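Local atomic coordinates of water-soluble chlorophyll protein (Brassicaceae, PDB entry 5HPZ), a protein that binds chlorophyll in a water-soluble assembly of four chains and probably tunes the pigment's spectrum by deforming its ring. Residues A[20-25]-A[45-50]; A[30-35]-A[80-85]. All blocks are in the same frame, centred on the assembly; numbering follows the deposited sequence. Where two conformers were deposited one is given.

Contact 1. Residues A[20-25]-A[45-50]; sequences IQPAKS and ITQTLL. With 68G (13'2-hydroxyl-Chlorophyll a), chain C.
The side-chain amide of Gln47 meets Pro22 over one of its faces and Ser25 at its edge. Pro22 CG stands almost straight above the amide carbon, 3.7 Å from Gln47 CD, so that one ring carbon caps the amide face, the proline ring itself being tilted to it, while the amide's N-H bonding runs within its own plane. There, Gln47 NE2 donates to Ser25 OG at 2.9 Å, in a nearly straight bond (175°) that leaves the amide plane hardly at all. Gln47 reaches this far from its strand because CG is anti to the backbone N (chi1 176°) and the chain beyond it is extended. The same NE2 also bonds to the carbonyl of Gly28, and Ser25 OG accepts a second N-H, from Gly27, so the turn after strand 18-22 is tied together around one amide. In this beta-trefoil of the Kunitz inhibitor family, strands 18-22 and 44-47 do not pair with each other: strand 30-33 runs between them, bonded to Ile20 and to Thr46, and Gln47 spans the gap just beyond its start. A leucine in place of Gln47 could still pack on Pro22 but would probably leave Ser25 OG and the Gly28 carbonyl without their common donor, and the turn freer to move. Just past Gln47, residues 48-50 turn to the chlorophyll. Thr48 OG1 lies 3.0 Å from the ester carbonyl O1A of 68G, at hydrogen-bonding distance, and Leu49 N adds a weak bond of 3.4 Å to the same O1A. Leu50 CD1 comes within 3.6 Å of O1D, the carbonyl oxygen of the other ester of 68G, while Ile86 of the second subunit packs on Leu49 and Leu50.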
loop_
_atom_site.group_PDB
_atom_site.type_symbol
_atom_site.label_atom_id
_atom_site.label_comp_id
_atom_site.label_asym_id
_atom_site.label_seq_id
_atom_site.Cartn_x
_atom_site.Cartn_y
_atom_site.Cartn_z
ATOM N N ILE A 20 -2.271 3.198 -25.747
ATOM C CA ILE A 20 -1.680 4.498 -26.043
ATOM C C ILE A 20 -0.211 4.542 -25.575
ATOM O O ILE A 20 0.090 4.408 -24.385
ATOM C CB ILE A 20 -2.443 5.662 -25.417
ATOM C CG1 ILE A 20 -3.901 5.697 -25.923
ATOM C CG2 ILE A 20 -1.776 6.960 -25.827
ATOM C CD1 ILE A 20 -4.813 6.654 -25.178
ATOM N N GLN A 21 0.699 4.728 -26.516
ATOM C CA GLN A 21 2.109 4.633 -26.207
ATOM C C GLN A 21 2.823 5.923 -26.595
ATOM O O GLN A 21 2.716 6.335 -27.726
ATOM C CB GLN A 21 2.681 3.430 -26.897
ATOM C CG GLN A 21 2.446 2.189 -26.022
ATOM C CD GLN A 21 2.782 0.911 -26.722
ATOM O OE1 GLN A 21 3.494 0.917 -27.723
ATOM N NE2 GLN A 21 2.273 -0.183 -26.224
ATOM N N PRO A 22 3.472 6.589 -25.624
ATOM C CA PRO A 22 4.145 7.839 -25.899
ATOM C C PRO A 22 5.261 7.647 -26.877
ATOM O O PRO A 22 6.075 6.777 -26.679
ATOM C CB PRO A 22 4.695 8.265 -24.527
ATOM C CG PRO A 22 3.767 7.643 -23.564
ATOM C CD PRO A 22 3.449 6.313 -24.177
ATOM N N ALA A 23 5.277 8.449 -27.928
ATOM C CA ALA A 23 6.304 8.317 -28.939
ATOM C C ALA A 23 7.699 8.581 -28.354
ATOM O O ALA A 23 7.869 9.230 -27.315
ATOM C CB ALA A 23 6.011 9.257 -30.088
ATOM N N LYS A 24 8.706 8.036 -29.023
ATOM C CA LYS A 24 10.095 8.318 -28.696
ATOM C C LYS A 24 10.338 8.303 -27.166
ATOM O O LYS A 24 10.839 9.269 -26.603
ATOM C CB LYS A 24 10.508 9.659 -29.327
ATOM N N SER A 25 9.992 7.196 -26.508
ATOM C CA SER A 25 10.198 7.042 -25.058
ATOM C C SER A 25 10.833 5.684 -24.674
ATOM O O SER A 25 10.527 4.683 -25.312
ATOM C CB SER A 25 8.843 7.182 -24.339
ATOM O OG SER A 25 9.018 7.036 -22.950
ATOM N N ILE A 45 -3.724 8.887 -14.377
ATOM C CA ILE A 45 -3.159 8.198 -15.484
ATOM C C ILE A 45 -1.670 8.530 -15.602
ATOM O O ILE A 45 -1.285 9.698 -15.581
ATOM C CB ILE A 45 -3.870 8.570 -16.797
ATOM C CG1 ILE A 45 -5.378 8.421 -16.635
ATOM C CG2 ILE A 45 -3.316 7.705 -17.907
ATOM C CD1 ILE A 45 -6.182 8.899 -17.831
ATOM N N THR A 46 -0.827 7.501 -15.625
ATOM C CA THR A 46 0.616 7.699 -15.778
ATOM C C THR A 46 1.146 6.889 -16.905
ATOM O O THR A 46 0.493 5.931 -17.358
ATOM C CB THR A 46 1.459 7.320 -14.543
ATOM O OG1 THR A 46 1.306 5.911 -14.215
ATOM C CG2 THR A 46 1.106 8.197 -13.391
ATOM N N GLN A 47 2.333 7.273 -17.360
ATOM C CA GLN A 47 3.083 6.380 -18.240
ATOM C C GLN A 47 3.941 5.446 -17.386
ATOM O O GLN A 47 4.710 5.865 -16.567
ATOM C CB GLN A 47 3.963 7.195 -19.198
ATOM C CG GLN A 47 4.816 6.258 -20.039
ATOM C CD GLN A 47 5.994 6.889 -20.732
ATOM O OE1 GLN A 47 6.360 8.051 -20.466
ATOM N NE2 GLN A 47 6.629 6.103 -21.644
ATOM N N THR A 48 3.871 4.156 -17.621
ATOM C CA THR A 48 4.736 3.311 -16.896
ATOM C C THR A 48 6.205 3.486 -17.386
ATOM O O THR A 48 6.461 3.776 -18.528
ATOM C CB THR A 48 4.254 1.859 -16.933
ATOM O OG1 THR A 48 5.120 1.085 -16.104
ATOM C CG2 THR A 48 4.287 1.339 -18.288
ATOM N N LEU A 49 7.133 3.337 -16.461
ATOM C CA LEU A 49 8.568 3.425 -16.706
ATOM C C LEU A 49 9.129 2.127 -17.229
ATOM O O LEU A 49 10.257 2.063 -17.711
ATOM C CB LEU A 49 9.271 3.771 -15.394
ATOM C CG LEU A 49 9.123 5.194 -14.859
ATOM C CD1 LEU A 49 9.756 5.295 -13.484
ATOM C CD2 LEU A 49 9.709 6.222 -15.860
ATOM N N LEU A 50 8.331 1.077 -17.105
ATOM C CA LEU A 50 8.766 -0.255 -17.470
ATOM C C LEU A 50 8.677 -0.441 -18.970
ATOM O O LEU A 50 7.608 -0.339 -19.560
ATOM C CB LEU A 50 7.893 -1.296 -16.753
ATOM C CG LEU A 50 8.033 -1.351 -15.218
ATOM C CD1 LEU A 50 7.338 -2.608 -14.698
ATOM C CD2 LEU A 50 9.489 -1.302 -14.733
HETATM C C1 68G C . 6.417 1.004 -12.018
HETATM C C2 68G C . 6.547 -0.316 -11.246
HETATM C C3 68G C . 6.988 -0.228 -9.852
HETATM C C4 68G C . 7.312 1.157 -9.393
HETATM C C5 68G C . 7.248 -1.436 -8.948
HETATM C C6 68G C . 5.989 -2.043 -8.417
HETATM C C7 68G C . 5.126 -1.087 -7.664
HETATM C C8 68G C . 4.201 -1.963 -6.845
HETATM C C9 68G C . 3.187 -2.767 -7.696
HETATM C C10 68G C . 3.398 -1.064 -5.941
HETATM C C11 68G C . 3.956 -1.243 -4.591
HETATM C C12 68G C . 2.971 -0.453 -3.740
HETATM C C13 68G C . 3.830 0.416 -2.821
HETATM C C14 68G C . 4.809 -0.453 -1.984
HETATM C C15 68G C . 2.852 1.211 -1.931
HETATM C C16 68G C . 3.516 2.474 -1.391
HETATM C C17 68G C . 2.392 3.115 -0.593
HETATM C C18 68G C . 2.991 4.335 0.019
HETATM C C19 68G C . 1.890 5.339 0.266
HETATM C C20 68G C . 3.551 3.916 1.380
HETATM O O2A 68G C . 5.476 1.960 -11.419
HETATM C CGA 68G C . 5.016 2.713 -12.454
HETATM O O1A 68G C . 5.484 2.713 -13.604
HETATM C CBA 68G C . 3.812 3.522 -12.128
HETATM C CAA 68G C . 2.584 2.689 -12.622
HETATM C C2A 68G C . 2.297 1.417 -11.753
HETATM C C3A 68G C . 1.819 1.855 -10.430
HETATM C CMA 68G C . 2.413 0.879 -9.460
HETATM C C4A 68G C . 0.365 1.672 -10.404
HETATM C CHB 68G C . -0.461 1.965 -9.402
HETATM N NA 68G C . 0.050 1.060 -11.523
HETATM C C1A 68G C . 1.117 0.803 -12.291
HETATM C CHA 68G C . 1.006 0.100 -13.431
HETATM C CBD 68G C . 2.014 -0.400 -14.326
HETATM C CGD 68G C . 2.996 -1.232 -13.645
HETATM O O1D 68G C . 4.230 -1.085 -13.813
HETATM O O2D 68G C . 2.519 -2.171 -12.799
HETATM C CED 68G C . 3.540 -2.913 -12.169
HETATM O O 68G C . 2.795 0.569 -14.918
HETATM C CAD 68G C . 1.295 -1.139 -15.327
HETATM O OBD 68G C . 1.843 -1.672 -16.338
HETATM C C3D 68G C . -0.037 -1.113 -15.016
HETATM C C2D 68G C . -1.323 -1.468 -15.289
HETATM C CMD 68G C . -1.714 -2.231 -16.357
HETATM C C4D 68G C . -0.151 -0.390 -13.901
HETATM N ND 68G C . -1.400 -0.312 -13.475
HETATM C C1D 68G C . -2.164 -0.991 -14.349
HETATM C CHD 68G C . -3.541 -1.141 -14.241
HETATM C C4C 68G C . -4.402 -0.755 -13.279
HETATM N NC 68G C . -4.019 0.019 -12.218
HETATM MG MG 68G C . -2.103 0.635 -11.840
HETATM C C3C 68G C . -5.749 -0.943 -13.130
HETATM C CAC 68G C . -6.665 -1.726 -14.044
HETATM C CBC 68G C . -6.483 -3.212 -13.579
HETATM C C2C 68G C . -6.149 -0.326 -11.997
HETATM C CMC 68G C . -7.422 -0.319 -11.540
HETATM C C1C 68G C . -5.070 0.278 -11.416
HETATM C CHC 68G C . -4.972 0.988 -10.282
HETATM C C4B 68G C . -3.877 1.326 -9.562
HETATM N NB 68G C . -2.655 1.443 -10.097
HETATM C C1B 68G C . -1.780 1.785 -9.151
HETATM C C2B 68G C . -2.477 1.876 -7.983
HETATM C CMB 68G C . -1.939 2.197 -6.780
HETATM C C3B 68G C . -3.772 1.646 -8.257
HETATM C CAB 68G C . -4.865 1.573 -7.477
HETATM C CBB 68G C . -5.087 2.248 -6.140
#

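Contact 2. Residues A[30-35]-A[80-85]; sequences LVPAAI and IEFRSE. With 68G (13'2-hydroxyl-Chlorophyll a), chain C.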
loop_
_atom_site.group_PDB
_atom_site.type_symbol
_atom_site.label_atom_id
_atom_site.label_comp_id
_atom_site.label_asym_id
_atom_site.label_seq_id
_atom_site.Cartn_x
_atom_site.Cartn_y
_atom_site.Cartn_z
ATOM N N LEU A 30 0.379 4.007 -21.278
ATOM C CA LEU A 30 -0.389 4.678 -20.262
ATOM C C LEU A 30 -1.279 3.698 -19.504
ATOM O O LEU A 30 -1.922 2.817 -20.127
ATOM C CB LEU A 30 -1.289 5.749 -20.897
ATOM C CG LEU A 30 -0.591 6.839 -21.729
ATOM C CD1 LEU A 30 -1.542 7.930 -22.103
ATOM C CD2 LEU A 30 0.643 7.343 -20.971
ATOM N N VAL A 31 -1.324 3.885 -18.188
ATOM C CA VAL A 31 -1.972 2.965 -17.261
ATOM C C VAL A 31 -2.626 3.800 -16.182
ATOM O O VAL A 31 -2.174 4.939 -15.888
ATOM C CB VAL A 31 -0.997 1.958 -16.606
ATOM C CG1 VAL A 31 -0.367 1.095 -17.693
ATOM C CG2 VAL A 31 0.023 2.670 -15.690
ATOM N N PRO A 32 -3.706 3.277 -15.605
ATOM C CA PRO A 32 -4.210 3.893 -14.372
ATOM C C PRO A 32 -3.214 3.795 -13.226
ATOM O O PRO A 32 -2.513 2.769 -13.096
ATOM C CB PRO A 32 -5.442 3.043 -14.016
ATOM C CG PRO A 32 -5.749 2.274 -15.223
ATOM C CD PRO A 32 -4.471 2.073 -15.946
ATOM N N ALA A 33 -3.215 4.797 -12.353
ATOM C CA ALA A 33 -2.415 4.715 -11.173
ATOM C C ALA A 33 -2.895 5.700 -10.211
ATOM O O ALA A 33 -3.364 6.752 -10.614
ATOM C CB ALA A 33 -0.949 4.991 -11.489
ATOM N N ALA A 34 -2.788 5.373 -8.927
ATOM C CA ALA A 34 -3.200 6.285 -7.922
ATOM C C ALA A 34 -2.270 7.515 -7.935
ATOM O O ALA A 34 -1.014 7.404 -8.066
ATOM C CB ALA A 34 -3.265 5.642 -6.542
ATOM N N ILE A 35 -2.914 8.675 -7.930
ATOM C CA ILE A 35 -2.168 9.952 -7.862
ATOM C C ILE A 35 -2.304 10.632 -6.531
ATOM O O ILE A 35 -1.551 11.517 -6.221
ATOM C CB ILE A 35 -2.517 10.893 -9.028
ATOM C CG1 ILE A 35 -4.002 11.281 -9.105
ATOM C CG2 ILE A 35 -2.061 10.254 -10.354
ATOM C CD1 ILE A 35 -4.232 12.351 -10.174
ATOM N N ILE A 80 -12.711 8.623 -24.145
ATOM C CA ILE A 80 -11.636 7.624 -24.099
ATOM C C ILE A 80 -11.871 6.773 -22.860
ATOM O O ILE A 80 -12.036 7.289 -21.761
ATOM C CB ILE A 80 -10.262 8.293 -24.012
ATOM C CG1 ILE A 80 -10.062 9.243 -25.195
ATOM C CG2 ILE A 80 -9.161 7.263 -23.925
ATOM C CD1 ILE A 80 -8.818 10.113 -25.069
ATOM N N GLU A 81 -11.909 5.468 -23.040
ATOM C CA GLU A 81 -12.196 4.614 -21.909
ATOM C C GLU A 81 -11.241 3.477 -21.798
ATOM O O GLU A 81 -10.855 2.770 -22.779
ATOM C CB GLU A 81 -13.670 4.144 -21.865
ATOM C CG GLU A 81 -14.327 3.601 -23.130
ATOM C CD GLU A 81 -15.604 2.807 -22.798
ATOM O OE1 GLU A 81 -16.251 3.090 -21.761
ATOM O OE2 GLU A 81 -15.934 1.867 -23.552
ATOM N N PHE A 82 -10.846 3.281 -20.573
ATOM C CA PHE A 82 -10.047 2.138 -20.287
ATOM C C PHE A 82 -10.914 0.876 -20.443
ATOM O O PHE A 82 -12.077 0.884 -20.072
ATOM C CB PHE A 82 -9.450 2.274 -18.893
ATOM C CG PHE A 82 -8.132 3.065 -18.871
ATOM C CD1 PHE A 82 -7.027 2.639 -19.641
ATOM C CD2 PHE A 82 -7.992 4.183 -18.090
ATOM C CE1 PHE A 82 -5.813 3.344 -19.626
ATOM C CE2 PHE A 82 -6.774 4.871 -18.029
ATOM C CZ PHE A 82 -5.691 4.449 -18.795
ATOM N N ARG A 83 -10.307 -0.167 -21.005
ATOM C CA ARG A 83 -10.935 -1.469 -21.186
ATOM C C ARG A 83 -10.240 -2.552 -20.380
ATOM O O ARG A 83 -9.130 -2.991 -20.710
ATOM C CB ARG A 83 -10.965 -1.834 -22.681
ATOM C CG ARG A 83 -11.881 -0.940 -23.563
ATOM C CD ARG A 83 -13.259 -0.597 -22.975
ATOM N N SER A 84 -10.901 -2.967 -19.295
ATOM C CA SER A 84 -10.413 -4.027 -18.420
ATOM C C SER A 84 -11.574 -4.864 -17.803
ATOM O O SER A 84 -12.419 -4.301 -17.170
ATOM C CB SER A 84 -9.637 -3.367 -17.269
ATOM O OG SER A 84 -8.938 -4.351 -16.531
ATOM N N GLU A 85 -11.555 -6.192 -17.973
ATOM C CA GLU A 85 -12.401 -7.106 -17.226
ATOM C C GLU A 85 -12.272 -6.762 -15.744
ATOM O O GLU A 85 -13.268 -6.542 -15.073
ATOM C CB GLU A 85 -11.988 -8.587 -17.476
HETATM C C1 68G C . 6.417 1.004 -12.018
HETATM C C2 68G C . 6.547 -0.316 -11.246
HETATM C C3 68G C . 6.988 -0.228 -9.852
HETATM C C4 68G C . 7.312 1.157 -9.393
HETATM C C5 68G C . 7.248 -1.436 -8.948
HETATM C C6 68G C . 5.989 -2.043 -8.417
HETATM C C7 68G C . 5.126 -1.087 -7.664
HETATM C C8 68G C . 4.201 -1.963 -6.845
HETATM C C9 68G C . 3.187 -2.767 -7.696
HETATM C C10 68G C . 3.398 -1.064 -5.941
HETATM C C11 68G C . 3.956 -1.243 -4.591
HETATM C C12 68G C . 2.971 -0.453 -3.740
HETATM C C13 68G C . 3.830 0.416 -2.821
HETATM C C14 68G C . 4.809 -0.453 -1.984
HETATM C C15 68G C . 2.852 1.211 -1.931
HETATM C C16 68G C . 3.516 2.474 -1.391
HETATM C C17 68G C . 2.392 3.115 -0.593
HETATM C C18 68G C . 2.991 4.335 0.019
HETATM C C19 68G C . 1.890 5.339 0.266
HETATM C C20 68G C . 3.551 3.916 1.380
HETATM O O2A 68G C . 5.476 1.960 -11.419
HETATM C CGA 68G C . 5.016 2.713 -12.454
HETATM O O1A 68G C . 5.484 2.713 -13.604
HETATM C CBA 68G C . 3.812 3.522 -12.128
HETATM C CAA 68G C . 2.584 2.689 -12.622
HETATM C C2A 68G C . 2.297 1.417 -11.753
HETATM C C3A 68G C . 1.819 1.855 -10.430
HETATM C CMA 68G C . 2.413 0.879 -9.460
HETATM C C4A 68G C . 0.365 1.672 -10.404
HETATM C CHB 68G C . -0.461 1.965 -9.402
HETATM N NA 68G C . 0.050 1.060 -11.523
HETATM C C1A 68G C . 1.117 0.803 -12.291
HETATM C CHA 68G C . 1.006 0.100 -13.431
HETATM C CBD 68G C . 2.014 -0.400 -14.326
HETATM C CGD 68G C . 2.996 -1.232 -13.645
HETATM O O1D 68G C . 4.230 -1.085 -13.813
HETATM O O2D 68G C . 2.519 -2.171 -12.799
HETATM C CED 68G C . 3.540 -2.913 -12.169
HETATM O O 68G C . 2.795 0.569 -14.918
HETATM C CAD 68G C . 1.295 -1.139 -15.327
HETATM O OBD 68G C . 1.843 -1.672 -16.338
HETATM C C3D 68G C . -0.037 -1.113 -15.016
HETATM C C2D 68G C . -1.323 -1.468 -15.289
HETATM C CMD 68G C . -1.714 -2.231 -16.357
HETATM C C4D 68G C . -0.151 -0.390 -13.901
HETATM N ND 68G C . -1.400 -0.312 -13.475
HETATM C C1D 68G C . -2.164 -0.991 -14.349
HETATM C CHD 68G C . -3.541 -1.141 -14.241
HETATM C C4C 68G C . -4.402 -0.755 -13.279
HETATM N NC 68G C . -4.019 0.019 -12.218
HETATM MG MG 68G C . -2.103 0.635 -11.840
HETATM C C3C 68G C . -5.749 -0.943 -13.130
HETATM C CAC 68G C . -6.665 -1.726 -14.044
HETATM C CBC 68G C . -6.483 -3.212 -13.579
HETATM C C2C 68G C . -6.149 -0.326 -11.997
HETATM C CMC 68G C . -7.422 -0.319 -11.540
HETATM C C1C 68G C . -5.070 0.278 -11.416
HETATM C CHC 68G C . -4.972 0.988 -10.282
HETATM C C4B 68G C . -3.877 1.326 -9.562
HETATM N NB 68G C . -2.655 1.443 -10.097
HETATM C C1B 68G C . -1.780 1.785 -9.151
HETATM C C2B 68G C . -2.477 1.876 -7.983
HETATM C CMB 68G C . -1.939 2.197 -6.780
HETATM C C3B 68G C . -3.772 1.646 -8.257
HETATM C CAB 68G C . -4.865 1.573 -7.477
HETATM C CBB 68G C . -5.087 2.248 -6.140
#
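Pro32 and Phe82 mark the point where strands 30-33 and 80-82 come nearest, their CA atoms 8.5 Å apart. The strand axes pass 9.6 Å from each other with their directions turned by 67°, and no hydrogen bond links them; the ring of Phe82 bridges the interval, meeting both the proline side chain and the backbone of strand 30-33. Pro32 CG sits over one face of this ring, 4.1 Å from the centroid and 15° off the normal, a CH-pi contact, with Pro32 CD beside it, 3.9 Å from Phe82 CZ. At the edge of the ring, Leu30 O lies near the plane. With CG anti to its carbonyl carbon (chi1 -86°), Phe82 carries the ring across to the proline. Pro32 is thereby wedged between aromatic and pigment: Pro32 CG is also 3.8 Å from C3C of 68G, roughly on the opposite side from Phe82. Pro32 O binds the chlorophyll magnesium, MG of 68G, at 2.5 Å. Phe82 is thus a second-shell residue backing a metal ligand. The CB of Val31 heads away from segment 80-85, and Val31 CG1 stands 3.5 Å from C3D of 68G. Around this centre, Ile113 of strand 111-113 and Leu56 pack on both Pro32 and Phe82, and the ring of Trp97 meets that of Phe82; strand 30-33 pairs with strand 44-47, and strand 78-82 with strand 58-62.

Overall arrangement
Both contacts draw on the same small sheet: contact 1 uses strand 44-47 and contact 2 its antiparallel neighbour 30-33, joined by the backbone bond from Val31 N to Thr46 O at 2.9 Å. The backbone of Leu30 also bonds to Ile20, so strand 30-33 links strands 18-22 and 44-47. The touching residues of contact 2 are all buried and its chemistry across the segments is apolar, whereas contact 1 runs from a buried proline and glutamine to an exposed serine and relies on a polar link at its outer end. Both touch the same chlorophyll: Pro32 O binds its magnesium and its neighbours lie against the macrocycle, while residues 48-50 approach the ester groups.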